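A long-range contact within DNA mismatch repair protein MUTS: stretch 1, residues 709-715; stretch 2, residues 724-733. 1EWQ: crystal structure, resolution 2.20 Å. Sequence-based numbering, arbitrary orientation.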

# COMPACT_ATOMS: atom_id res chain seq x y z
N LYS C 709 -6.92 -42.35 19.39
CA LYS C 709 -8.35 -42.33 19.08
C LYS C 709 -8.58 -41.89 17.63
O LYS C 709 -7.90 -41.00 17.12
CB LYS C 709 -9.09 -41.38 20.02
CG LYS C 709 -10.58 -41.34 19.76
CD LYS C 709 -11.30 -40.23 20.54
CE LYS C 709 -11.33 -40.52 22.03
NZ LYS C 709 -12.05 -39.44 22.74
N ASN C 710 -9.54 -42.53 16.98
CA ASN C 710 -9.86 -42.21 15.60
C ASN C 710 -11.17 -41.45 15.42
O ASN C 710 -12.19 -41.76 16.05
CB ASN C 710 -9.90 -43.49 14.76
CG ASN C 710 -8.51 -43.94 14.32
OD1 ASN C 710 -7.80 -43.20 13.64
ND2 ASN C 710 -8.13 -45.15 14.72
N LEU C 711 -11.11 -40.43 14.57
CA LEU C 711 -12.23 -39.59 14.20
C LEU C 711 -12.04 -39.36 12.70
O LEU C 711 -10.97 -39.62 12.15
CB LEU C 711 -12.22 -38.25 14.94
CG LEU C 711 -12.55 -38.20 16.43
CD1 LEU C 711 -12.58 -36.75 16.89
CD2 LEU C 711 -13.91 -38.85 16.69
N HIS C 712 -13.08 -38.88 12.02
CA HIS C 712 -12.98 -38.62 10.60
C HIS C 712 -14.15 -37.81 10.09
O HIS C 712 -15.16 -37.63 10.78
CB HIS C 712 -12.90 -39.94 9.80
CG HIS C 712 -14.22 -40.66 9.68
ND1 HIS C 712 -14.82 -41.29 10.74
CD2 HIS C 712 -15.04 -40.83 8.62
CE1 HIS C 712 -15.97 -41.82 10.34
NE2 HIS C 712 -16.13 -41.55 9.06
N VAL C 713 -14.00 -37.32 8.87
CA VAL C 713 -15.05 -36.58 8.21
C VAL C 713 -15.25 -37.36 6.91
O VAL C 713 -14.36 -38.10 6.48
CB VAL C 713 -14.64 -35.13 7.91
CG1 VAL C 713 -14.59 -34.34 9.22
CG2 VAL C 713 -13.30 -35.09 7.21
N ALA C 714 -16.41 -37.20 6.30
CA ALA C 714 -16.68 -37.93 5.08
C ALA C 714 -17.30 -37.07 3.99
O ALA C 714 -17.85 -36.00 4.25
CB ALA C 714 -17.60 -39.11 5.39
N ALA C 715 -17.17 -37.56 2.76
CA ALA C 715 -17.74 -36.90 1.60
C ALA C 715 -18.84 -37.86 1.16
O ALA C 715 -18.80 -39.05 1.50
CB ALA C 715 -16.71 -36.74 0.51
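Stretch 2, residues 724-733: FYHQVLPGPA

How does stretch 2 run relative to stretch 1? Both are extended, and from F724 to P730 stretch 2 lies antiparallel to strand 709-715, the strand directions 140° apart and the axes approaching to 4.6 Å. F724 faces A715 as a non-hydrogen-bonded pair, F724 CD2 lying 3.9 Å from A715 CB. Next, Y725 N donates to A714 O at 3.1 Å.

What happens between Y725 and V728? The direct ladder is interrupted, and water 1 bridges the gap: it accepts from A714 N at 2.7 Å and donates to Y725 O at 2.5 Å. H726, with psi near 8°, departs from the extended form and points away. V728 returns to apolar packing, its CG1 3.9 Å from L711 CD1 and its CG2 4.2 Å from V713 CG1.

Where do the two backbones bond in both directions? L729 and H712 bond both ways: L729 N to H712 O at 2.7 Å and H712 N to L729 O at 2.9 Å. L729 CB covers one face of the H712 ring, 3.5 Å from CE1.

How does the chain finish? P730 points away, and G731 takes positive phi, 73°. G731 N makes a weak bond to N710 O at 3.0 Å, while G731 O accepts from H712 ND1 at 2.6 Å. P732 N lies 3.6 Å from N710 CB, and A733 CA 3.6 Å from H712 CD2.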

# COMPACT_ATOMS: atom_id res chain seq x y z
N PHE C 724 -19.40 -32.62 0.49
CA PHE C 724 -18.61 -32.71 1.72
C PHE C 724 -19.41 -32.38 2.98
O PHE C 724 -20.03 -31.32 3.08
CB PHE C 724 -17.39 -31.79 1.64
CG PHE C 724 -16.47 -32.11 0.50
CD1 PHE C 724 -16.63 -31.50 -0.74
CD2 PHE C 724 -15.47 -33.07 0.65
CE1 PHE C 724 -15.82 -31.86 -1.82
CE2 PHE C 724 -14.66 -33.43 -0.42
CZ PHE C 724 -14.83 -32.82 -1.65
N TYR C 725 -19.39 -33.31 3.93
CA TYR C 725 -20.09 -33.13 5.20
C TYR C 725 -19.11 -32.73 6.30
O TYR C 725 -18.12 -33.43 6.56
CB TYR C 725 -20.82 -34.42 5.59
CG TYR C 725 -22.05 -34.70 4.76
CD1 TYR C 725 -21.96 -35.29 3.50
CD2 TYR C 725 -23.31 -34.29 5.21
CE1 TYR C 725 -23.09 -35.46 2.70
CE2 TYR C 725 -24.45 -34.46 4.42
CZ TYR C 725 -24.33 -35.04 3.17
OH TYR C 725 -25.46 -35.16 2.37
N HIS C 726 -19.39 -31.62 6.96
CA HIS C 726 -18.53 -31.11 8.01
C HIS C 726 -18.77 -31.73 9.38
O HIS C 726 -18.20 -31.27 10.37
CB HIS C 726 -18.66 -29.60 8.10
CG HIS C 726 -18.08 -28.87 6.93
ND1 HIS C 726 -17.15 -27.86 7.05
CD2 HIS C 726 -18.30 -29.02 5.60
CE1 HIS C 726 -16.83 -27.41 5.86
NE2 HIS C 726 -17.51 -28.10 4.95
N GLN C 727 -19.60 -32.76 9.45
CA GLN C 727 -19.84 -33.42 10.73
C GLN C 727 -18.61 -34.27 11.07
O GLN C 727 -18.14 -35.05 10.24
CB GLN C 727 -21.08 -34.32 10.68
CG GLN C 727 -22.45 -33.62 10.64
CD GLN C 727 -22.75 -32.96 9.29
OE1 GLN C 727 -22.34 -33.45 8.24
NE2 GLN C 727 -23.48 -31.85 9.33
N VAL C 728 -18.09 -34.12 12.28
CA VAL C 728 -16.95 -34.93 12.68
C VAL C 728 -17.53 -36.23 13.22
O VAL C 728 -18.30 -36.24 14.18
CB VAL C 728 -16.09 -34.21 13.74
CG1 VAL C 728 -15.05 -35.16 14.30
CG2 VAL C 728 -15.41 -33.01 13.11
N LEU C 729 -17.17 -37.33 12.57
CA LEU C 729 -17.68 -38.65 12.90
C LEU C 729 -16.72 -39.55 13.68
O LEU C 729 -15.50 -39.38 13.63
CB LEU C 729 -18.07 -39.37 11.60
CG LEU C 729 -18.92 -38.59 10.58
CD1 LEU C 729 -18.98 -39.36 9.26
CD2 LEU C 729 -20.32 -38.37 11.14
N PRO C 730 -17.27 -40.52 14.42
CA PRO C 730 -16.44 -41.43 15.21
C PRO C 730 -15.73 -42.44 14.32
O PRO C 730 -16.20 -42.74 13.22
CB PRO C 730 -17.44 -42.09 16.15
CG PRO C 730 -18.69 -42.13 15.32
CD PRO C 730 -18.70 -40.76 14.69
N GLY C 731 -14.61 -42.97 14.80
CA GLY C 731 -13.86 -43.96 14.05
C GLY C 731 -13.11 -43.39 12.87
O GLY C 731 -13.25 -42.21 12.55
N PRO C 732 -12.29 -44.22 12.20
CA PRO C 732 -11.50 -43.83 11.03
C PRO C 732 -12.34 -43.78 9.77
O PRO C 732 -13.49 -44.23 9.76
CB PRO C 732 -10.45 -44.94 10.96
CG PRO C 732 -11.26 -46.14 11.38
CD PRO C 732 -11.98 -45.60 12.60
N ALA C 733 -11.79 -43.20 8.70
CA ALA C 733 -12.51 -43.13 7.45
C ALA C 733 -12.57 -44.58 6.99
O ALA C 733 -11.70 -45.38 7.32
CB ALA C 733 -11.75 -42.28 6.44
O HOH W 1 -18.60 -35.83 7.13